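Local structure of protein of unknown function with a Fic domain (Bacteroides thetaiotaomicron VPI-5482, 3CUC) at residues T161-W166 with H186-R191; Y50-L55 with G64-K69. The protein is of unknown function but belongs to the Fic/DOC family, with a predominantly helical fold built round a Fic domain. One frame throughout, in Å; residues are numbered along the deposited sequence.

Interaction 1. Residues T161-W166 with H186-R191; sequences TSLVDW and HYRYIR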
loop_
_atom_site.group_PDB
_atom_site.type_symbol
_atom_site.label_atom_id
_atom_site.label_comp_id
_atom_site.label_asym_id
_atom_site.label_seq_id
_atom_site.Cartn_x
_atom_site.Cartn_y
_atom_site.Cartn_z
ATOM N N THR A 161 6.554 -16.608 5.547
ATOM C CA THR A 161 6.814 -17.589 4.499
ATOM C C THR A 161 5.500 -18.122 3.931
ATOM O O THR A 161 5.387 -18.340 2.729
ATOM C CB THR A 161 7.668 -18.758 5.005
ATOM O OG1 THR A 161 8.901 -18.253 5.519
ATOM C CG2 THR A 161 7.961 -19.750 3.879
ATOM N N SER A 162 4.506 -18.316 4.796
ATOM C CA SER A 162 3.184 -18.761 4.355
ATOM C C SER A 162 2.492 -17.718 3.483
ATOM O O SER A 162 1.802 -18.071 2.522
ATOM C CB SER A 162 2.298 -19.101 5.556
ATOM O OG SER A 162 2.742 -20.298 6.160
ATOM N N LEU A 163 2.684 -16.443 3.827
ATOM C CA LEU A 163 2.037 -15.333 3.131
ATOM C C LEU A 163 2.541 -15.200 1.698
ATOM O O LEU A 163 1.745 -15.090 0.762
ATOM C CB LEU A 163 2.282 -14.028 3.885
ATOM C CG LEU A 163 1.564 -12.779 3.369
ATOM C CD1 LEU A 163 0.071 -12.863 3.651
ATOM C CD2 LEU A 163 2.181 -11.525 4.003
ATOM N N VAL A 164 3.860 -15.205 1.527
ATOM C CA VAL A 164 4.439 -15.078 0.188
ATOM C C VAL A 164 4.160 -16.331 -0.643
ATOM O O VAL A 164 3.831 -16.230 -1.820
ATOM C CB VAL A 164 5.961 -14.759 0.202
ATOM C CG1 VAL A 164 6.200 -13.359 0.728
ATOM C CG2 VAL A 164 6.733 -15.783 1.011
ATOM N N ASP A 165 4.270 -17.506 -0.028
ATOM C CA ASP A 165 3.901 -18.750 -0.704
ATOM C C ASP A 165 2.434 -18.703 -1.124
ATOM O O ASP A 165 2.102 -19.064 -2.250
ATOM C CB ASP A 165 4.154 -19.977 0.186
ATOM C CG ASP A 165 5.642 -20.246 0.428
ATOM O OD1 ASP A 165 6.495 -19.423 0.021
ATOM O OD2 ASP A 165 5.959 -21.286 1.045
ATOM N N TRP A 166 1.566 -18.243 -0.226
ATOM C CA TRP A 166 0.145 -18.123 -0.538
ATOM C C TRP A 166 -0.083 -17.164 -1.709
ATOM O O TRP A 166 -0.844 -17.471 -2.636
ATOM C CB TRP A 166 -0.664 -17.645 0.677
ATOM C CG TRP A 166 -1.991 -17.079 0.272
ATOM C CD1 TRP A 166 -3.114 -17.776 -0.051
ATOM C CD2 TRP A 166 -2.310 -15.696 0.090
ATOM N NE1 TRP A 166 -4.122 -16.916 -0.404
ATOM C CE2 TRP A 166 -3.654 -15.631 -0.326
ATOM C CE3 TRP A 166 -1.589 -14.506 0.244
ATOM C CZ2 TRP A 166 -4.300 -14.419 -0.584
ATOM C CZ3 TRP A 166 -2.227 -13.304 -0.017
ATOM C CH2 TRP A 166 -3.571 -13.269 -0.424
ATOM N N HIS A 186 -2.912 -7.127 1.592
ATOM C CA HIS A 186 -2.850 -6.021 2.546
ATOM C C HIS A 186 -3.330 -6.479 3.915
ATOM O O HIS A 186 -2.657 -6.270 4.929
ATOM C CB HIS A 186 -3.726 -4.868 2.046
ATOM C CG HIS A 186 -3.798 -3.696 2.976
ATOM N ND1 HIS A 186 -4.252 -3.794 4.273
ATOM C CD2 HIS A 186 -3.504 -2.389 2.780
ATOM C CE1 HIS A 186 -4.215 -2.603 4.841
ATOM N NE2 HIS A 186 -3.768 -1.731 3.956
ATOM N N TYR A 187 -4.495 -7.116 3.938
ATOM C CA TYR A 187 -5.128 -7.484 5.199
ATOM C C TYR A 187 -4.309 -8.491 5.989
ATOM O O TYR A 187 -4.018 -8.273 7.161
ATOM C CB TYR A 187 -6.530 -8.044 4.976
ATOM C CG TYR A 187 -7.238 -8.265 6.286
ATOM C CD1 TYR A 187 -7.820 -7.199 6.967
ATOM C CD2 TYR A 187 -7.288 -9.528 6.868
ATOM C CE1 TYR A 187 -8.455 -7.386 8.180
ATOM C CE2 TYR A 187 -7.918 -9.729 8.081
ATOM C CZ TYR A 187 -8.501 -8.657 8.738
ATOM O OH TYR A 187 -9.136 -8.860 9.948
ATOM N N ARG A 188 -3.944 -9.591 5.342
ATOM C CA ARG A 188 -3.143 -10.624 5.988
ATOM C C ARG A 188 -1.808 -10.074 6.479
ATOM O O ARG A 188 -1.412 -10.337 7.617
ATOM C CB ARG A 188 -2.929 -11.805 5.046
ATOM C CG ARG A 188 -4.207 -12.574 4.783
ATOM C CD ARG A 188 -3.969 -13.768 3.889
ATOM N NE ARG A 188 -5.082 -14.712 3.950
ATOM C CZ ARG A 188 -5.066 -15.937 3.431
ATOM N NH1 ARG A 188 -3.991 -16.400 2.808
ATOM N NH2 ARG A 188 -6.135 -16.709 3.542
ATOM N N TYR A 189 -1.131 -9.297 5.633
ATOM C CA TYR A 189 0.126 -8.656 6.024
ATOM C C TYR A 189 -0.059 -7.768 7.255
ATOM O O TYR A 189 0.693 -7.882 8.230
ATOM C CB TYR A 189 0.724 -7.822 4.886
ATOM C CG TYR A 189 1.946 -7.044 5.330
ATOM C CD1 TYR A 189 3.210 -7.631 5.311
ATOM C CD2 TYR A 189 1.832 -5.739 5.803
ATOM C CE1 TYR A 189 4.327 -6.936 5.737
ATOM C CE2 TYR A 189 2.940 -5.036 6.230
ATOM C CZ TYR A 189 4.183 -5.637 6.198
ATOM O OH TYR A 189 5.280 -4.931 6.622
ATOM N N ILE A 190 -1.058 -6.888 7.206
ATOM C CA ILE A 190 -1.287 -5.944 8.299
ATOM C C ILE A 190 -1.634 -6.678 9.606
ATOM O O ILE A 190 -1.328 -6.189 10.696
ATOM C CB ILE A 190 -2.381 -4.895 7.938
ATOM C CG1 ILE A 190 -2.143 -3.586 8.698
ATOM C CG2 ILE A 190 -3.785 -5.433 8.209
ATOM C CD1 ILE A 190 -0.948 -2.783 8.180
ATOM N N ARG A 191 -2.253 -7.854 9.495
ATOM C CA ARG A 191 -2.580 -8.672 10.671
ATOM C C ARG A 191 -1.364 -9.384 11.249
ATOM O O ARG A 191 -1.285 -9.581 12.454
ATOM C CB ARG A 191 -3.672 -9.698 10.347
ATOM C CG ARG A 191 -5.078 -9.113 10.186
ATOM C CD ARG A 191 -5.596 -8.476 11.467
ATOM N NE ARG A 191 -5.612 -9.418 12.584
ATOM C CZ ARG A 191 -6.660 -10.152 12.953
ATOM N NH1 ARG A 191 -7.815 -10.074 12.300
ATOM N NH2 ARG A 191 -6.549 -10.973 13.991
#
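One face of the Trp166 indole is covered by the guanidinium end of Arg188, while the backbone O of Leu163 lies in the ring plane at its edge. NH1 of Arg188 stands 3.2 Å from Trp166 CE2, and CZ lies 4.1 Å from the centroid of the five-membered ring, close to its normal, a cation-pi contact. The two planes are inclined by 45°, so this is not a flat stack. Farther back along the arginine, CD sits over the six-membered ring in a CH-pi contact. An extended chain from CG to NE lays the arginine across the indole and takes NH2 beyond it to Ala250 O, which holds the group in addition to the ring contact. One turn earlier on the same helix as Trp166, Leu163 divides its branches: CD1 presses on Arg188 CB at 3.5 Å, whereas CD2 meets CB of Tyr189 at 4.1 Å, near the plane of the phenol ring. With CG anti to the backbone N (chi1 -174°), Leu163 sends both methyls to helix 178-192. The example illustrates antiparallel helix packing, the axes of segments 161-166 and 186-191 running at 172° with a closest approach of 10.8 Å, within the mainly helical Fic fold; the signature motif HPFEDGNGR directly follows helix 178-192.

Interaction 2. Residues Y50-L55 with G64-K69; sequences YGQTKL and GNASLK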
loop_
_atom_site.group_PDB
_atom_site.type_symbol
_atom_site.label_atom_id
_atom_site.label_comp_id
_atom_site.label_asym_id
_atom_site.label_seq_id
_atom_site.Cartn_x
_atom_site.Cartn_y
_atom_site.Cartn_z
ATOM N N TYR A 50 1.703 19.727 2.403
ATOM C CA TYR A 50 1.629 19.335 1.005
ATOM C C TYR A 50 2.649 20.093 0.173
ATOM O O TYR A 50 3.235 19.543 -0.752
ATOM C CB TYR A 50 0.232 19.626 0.483
ATOM C CG TYR A 50 -0.102 18.875 -0.771
ATOM C CD1 TYR A 50 -0.341 17.511 -0.733
ATOM C CD2 TYR A 50 -0.188 19.527 -2.001
ATOM C CE1 TYR A 50 -0.647 16.809 -1.883
ATOM C CE2 TYR A 50 -0.493 18.833 -3.161
ATOM C CZ TYR A 50 -0.723 17.476 -3.095
ATOM O OH TYR A 50 -1.024 16.781 -4.241
ATOM N N GLY A 51 2.863 21.360 0.526
ATOM C CA GLY A 51 3.853 22.200 -0.125
ATOM C C GLY A 51 5.233 21.654 0.139
ATOM O O GLY A 51 5.995 21.427 -0.799
ATOM N N GLN A 52 5.540 21.428 1.419
ATOM C CA GLN A 52 6.819 20.855 1.824
ATOM C C GLN A 52 7.074 19.575 1.018
ATOM O O GLN A 52 8.178 19.347 0.521
ATOM C CB GLN A 52 6.833 20.584 3.340
ATOM C CG GLN A 52 6.924 21.839 4.186
ATOM C CD GLN A 52 6.815 21.549 5.645
ATOM O OE1 GLN A 52 5.945 20.800 6.071
ATOM N NE2 GLN A 52 7.704 22.143 6.437
ATOM N N THR A 53 6.035 18.765 0.860
ATOM C CA THR A 53 6.159 17.498 0.155
ATOM C C THR A 53 6.397 17.685 -1.340
ATOM O O THR A 53 7.288 17.059 -1.918
ATOM C CB THR A 53 4.892 16.631 0.301
ATOM O OG1 THR A 53 4.636 16.358 1.686
ATOM C CG2 THR A 53 5.052 15.314 -0.453
ATOM N N LYS A 54 5.558 18.506 -1.971
ATOM C CA LYS A 54 5.623 18.741 -3.422
ATOM C C LYS A 54 6.970 19.305 -3.852
ATOM O O LYS A 54 7.600 18.781 -4.763
ATOM C CB LYS A 54 4.529 19.718 -3.845
ATOM C CG LYS A 54 4.482 20.022 -5.343
ATOM C CD LYS A 54 3.352 21.013 -5.672
ATOM C CE LYS A 54 2.633 20.668 -6.986
ATOM N NZ LYS A 54 1.266 21.274 -7.045
ATOM N N LEU A 55 7.402 20.377 -3.192
ATOM C CA LEU A 55 8.709 20.973 -3.459
ATOM C C LEU A 55 9.887 20.014 -3.203
ATOM O O LEU A 55 10.966 20.193 -3.776
ATOM C CB LEU A 55 8.890 22.258 -2.645
ATOM C CG LEU A 55 8.065 23.462 -3.111
ATOM C CD1 LEU A 55 8.097 24.595 -2.091
ATOM C CD2 LEU A 55 8.556 23.955 -4.464
ATOM N N GLY A 64 9.617 26.022 4.553
ATOM C CA GLY A 64 8.901 26.068 5.811
ATOM C C GLY A 64 9.646 25.312 6.892
ATOM O O GLY A 64 10.874 25.117 6.804
ATOM N N ASN A 65 8.898 24.874 7.903
ATOM C CA ASN A 65 9.465 24.230 9.085
ATOM C C ASN A 65 9.241 22.723 9.047
ATOM O O ASN A 65 8.156 22.261 8.696
ATOM C CB ASN A 65 8.840 24.835 10.329
ATOM C CG ASN A 65 9.118 26.310 10.444
ATOM O OD1 ASN A 65 8.409 27.044 11.140
ATOM N ND2 ASN A 65 10.164 26.762 9.757
ATOM N N ALA A 66 10.284 21.966 9.382
ATOM C CA ALA A 66 10.257 20.508 9.301
ATOM C C ALA A 66 11.434 19.929 10.045
ATOM O O ALA A 66 12.264 20.662 10.588
ATOM C CB ALA A 66 10.300 20.059 7.869
ATOM N N SER A 67 11.510 18.605 10.080
ATOM C CA SER A 67 12.698 17.938 10.619
ATOM C C SER A 67 13.363 17.264 9.442
ATOM O O SER A 67 12.694 16.888 8.478
ATOM C CB SER A 67 12.331 16.903 11.682
ATOM O OG SER A 67 11.714 15.773 11.073
ATOM N N LEU A 68 14.676 17.118 9.512
ATOM C CA LEU A 68 15.390 16.422 8.459
ATOM C C LEU A 68 14.751 15.051 8.245
ATOM O O LEU A 68 14.480 14.668 7.123
ATOM C CB LEU A 68 16.865 16.303 8.816
ATOM C CG LEU A 68 17.749 15.725 7.728
ATOM C CD1 LEU A 68 17.529 16.481 6.440
ATOM C CD2 LEU A 68 19.218 15.768 8.159
ATOM N N LYS A 69 14.462 14.353 9.342
ATOM C CA LYS A 69 13.816 13.028 9.336
ATOM C C LYS A 69 12.501 12.962 8.538
ATOM O O LYS A 69 12.285 12.019 7.788
ATOM C CB LYS A 69 13.555 12.589 10.782
ATOM C CG LYS A 69 13.152 11.136 10.974
ATOM C CD LYS A 69 12.062 11.008 12.051
ATOM C CE LYS A 69 11.667 9.551 12.295
ATOM N NZ LYS A 69 10.194 9.394 12.502
#
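Gln52 spans from the first turn of helix 50-59 to Gly64, Asn65 and Ala66, in the loop that leads to helix 68-89; the setting is a helix-loop-helix connection tied by a side-chain amide. Hydrogen bonding comes first. Gln52 NE2 donates to the backbone O of Asn65 with an N-H...O angle of 150°, although the modelled separation is too short to be trusted at this resolution. The same nitrogen also binds Ser63 O, and OE1 turns back to Thr49 N just ahead of the helix. Both ends of the amide are thus engaged, which should restrict its rotation. With CG anti to the carbonyl carbon (chi1 -72°) and the chain extended beyond it, the amide is carried across to the loop. Capping forms a second group: Ser67, the N-cap residue of helix 68-89, uses OG to hold Asp70 N. Van der Waals contact is sparse by comparison. Asn65 contributes its carbonyl while its CB points away from helix 50-59, and the backbone of Gly64 passes beside the amide, its C 3.7 Å from Gln52 NE2. On the other flank of the bonded carbonyl, Ala66 turns its methyl inward, placing CB 3.6 Å from Gln52 NE2.

Overall arrangement
The two contacts lie on opposite sides of the chain's centre, their own centres 33 Å apart and their nearest atoms about 16 Å apart, and they share no helix. Interaction 1 joins two long helices of the Fic domain and is partly buried, combining apolar packing with a charged group laid over an aromatic face and no direct hydrogen bond. Interaction 2 comes earlier in the chain and farther from its centre; there a buried glutamine meets exposed loop residues, and backbone carbonyls take the place of side-chain partners. Side-chain surfaces thus pair helix with helix in the first case, whereas amide hydrogen bonding ties a helix to a loop in the second.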